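Local coordinates for endonuclease IV (Thermus thermophilus, PDB 3AAM), which cleaves phosphodiester bonds at apurinic or apyrimidinic sites in DNA as a metal-dependent repair endonuclease of the AP endonuclease 2 family, at residues T162-V166 with V195-R199. Residues are numbered along the deposited sequence; the frame is centred on the assembly and turned at random.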
loop_
_atom_site.group_PDB
_atom_site.type_symbol
_atom_site.label_atom_id
_atom_site.label_comp_id
_atom_site.label_asym_id
_atom_site.label_seq_id
_atom_site.Cartn_x
_atom_site.Cartn_y
_atom_site.Cartn_z
ATOM N N THR A 162 -14.571 -5.908 11.189
ATOM C CA THR A 162 -13.194 -6.392 11.289
ATOM C C THR A 162 -12.302 -5.194 11.590
ATOM O O THR A 162 -12.752 -4.050 11.524
ATOM C CB THR A 162 -12.684 -6.992 9.961
ATOM O OG1 THR A 162 -12.276 -5.928 9.087
ATOM C CG2 THR A 162 -13.771 -7.808 9.282
ATOM N N PRO A 163 -11.028 -5.440 11.936
ATOM C CA PRO A 163 -10.113 -4.338 12.228
ATOM C C PRO A 163 -9.374 -3.922 10.953
ATOM O O PRO A 163 -8.435 -3.136 10.999
ATOM C CB PRO A 163 -9.179 -4.939 13.266
ATOM C CG PRO A 163 -9.045 -6.352 12.781
ATOM C CD PRO A 163 -10.475 -6.720 12.422
ATOM N N LEU A 164 -9.801 -4.470 9.820
ATOM C CA LEU A 164 -9.182 -4.151 8.538
ATOM C C LEU A 164 -9.506 -2.724 8.125
ATOM O O LEU A 164 -10.571 -2.198 8.447
ATOM C CB LEU A 164 -9.696 -5.083 7.438
ATOM C CG LEU A 164 -9.484 -6.591 7.565
ATOM C CD1 LEU A 164 -10.271 -7.319 6.478
ATOM C CD2 LEU A 164 -8.006 -6.897 7.453
ATOM N N GLN A 165 -8.572 -2.100 7.422
ATOM C CA GLN A 165 -8.790 -0.764 6.906
ATOM C C GLN A 165 -8.457 -0.792 5.426
ATOM O O GLN A 165 -8.146 -1.852 4.885
ATOM C CB GLN A 165 -7.962 0.270 7.671
ATOM C CG GLN A 165 -8.563 0.552 9.046
ATOM C CD GLN A 165 -7.896 1.698 9.769
ATOM O OE1 GLN A 165 -7.734 2.785 9.214
ATOM N NE2 GLN A 165 -7.515 1.466 11.025
ATOM N N VAL A 166 -8.506 0.361 4.772
ATOM C CA VAL A 166 -8.288 0.403 3.333
ATOM C C VAL A 166 -7.131 1.249 2.828
ATOM O O VAL A 166 -6.776 2.267 3.421
ATOM C CB VAL A 166 -9.590 0.896 2.635
ATOM C CG1 VAL A 166 -9.342 1.179 1.156
ATOM C CG2 VAL A 166 -10.686 -0.141 2.809
ATOM N N VAL A 195 -16.683 3.771 2.096
ATOM C CA VAL A 195 -15.775 3.258 3.116
ATOM C C VAL A 195 -15.591 4.186 4.304
ATOM O O VAL A 195 -15.604 3.745 5.459
ATOM C CB VAL A 195 -14.389 2.964 2.489
ATOM C CG1 VAL A 195 -13.373 2.621 3.571
ATOM C CG2 VAL A 195 -14.508 1.812 1.497
ATOM N N GLY A 196 -15.441 5.471 4.010
ATOM C CA GLY A 196 -15.214 6.455 5.050
ATOM C C GLY A 196 -13.724 6.722 5.037
ATOM O O GLY A 196 -12.926 5.824 5.307
ATOM N N LEU A 197 -13.341 7.952 4.718
ATOM C CA LEU A 197 -11.928 8.298 4.645
ATOM C C LEU A 197 -11.147 8.118 5.941
ATOM O O LEU A 197 -9.916 8.050 5.917
ATOM C CB LEU A 197 -11.767 9.726 4.125
ATOM C CG LEU A 197 -12.226 9.897 2.671
ATOM C CD1 LEU A 197 -12.093 11.345 2.242
ATOM C CD2 LEU A 197 -11.389 9.000 1.766
ATOM N N GLU A 198 -11.839 8.022 7.071
ATOM C CA GLU A 198 -11.133 7.837 8.332
ATOM C C GLU A 198 -10.486 6.457 8.377
ATOM O O GLU A 198 -9.594 6.203 9.188
ATOM C CB GLU A 198 -12.079 8.018 9.527
ATOM C CG GLU A 198 -13.242 7.045 9.602
ATOM C CD GLU A 198 -14.266 7.254 8.501
ATOM O OE1 GLU A 198 -14.644 8.417 8.247
ATOM O OE2 GLU A 198 -14.701 6.250 7.899
ATOM N N ARG A 199 -10.927 5.573 7.486
ATOM C CA ARG A 199 -10.397 4.218 7.419
ATOM C C ARG A 199 -9.489 4.022 6.207
ATOM O O ARG A 199 -9.321 2.902 5.728
ATOM C CB ARG A 199 -11.542 3.200 7.374
ATOM C CG ARG A 199 -12.607 3.420 8.441
ATOM C CD ARG A 199 -12.039 3.383 9.853
ATOM N NE ARG A 199 -11.632 2.042 10.261
ATOM C CZ ARG A 199 -11.268 1.716 11.499
ATOM N NH1 ARG A 199 -11.258 2.635 12.454
ATOM N NH2 ARG A 199 -10.917 0.469 11.786
HETATM O O HOH W 1 -12.276 -1.569 10.499
#
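The amide of Gln165 lies over one face of the Arg199 guanidinium. CB comes to 3.5 Å from Arg199 O. With CG anti to its own carbonyl carbon (chi1 -75°), the chain leaves the strand and crosses Arg199 at about a right angle, with CG 3.6 Å from both NE and NH2 of that arginine. CD rides 3.6 Å above the guanidinium plane, offset toward its rim. At the tip, OE1 approaches Arg199 CA, while NE2 lies over the same face as CD; amide and guanidinium planes are 31° apart, a tilted overlay. With an alanine at Gln165, CG, CD and the amide would be gone from the guanidinium face, and the arginine head is likely to swing more freely on its water bridge.

The head has a second restraint: bends at chi2 and chi3 fold Arg199 back along the strand, where a water accepts from NH2 at 2.8 Å and donates to Thr162 O and Leu164 O. This bridge ties residues 162-164, whose ST turn is closed by Leu164 N donating to Thr162 OG1, to residues 195-199. Val166 CG2 meets Val195 CG1 at 3.9 Å, and Ala156 and Val159 of helix 152-159 extend this apolar patch. Strand 165-169 lies in parallel between strands 135-139 and 202-208; helix 184-194 and this loop lead the chain back in the beta-alpha-beta crossover of a TIM barrel, and Val166 N to Arg199 O (2.8 Å, N-H...O angle 163°) joins the strand to the returning loop just before strand 202-208.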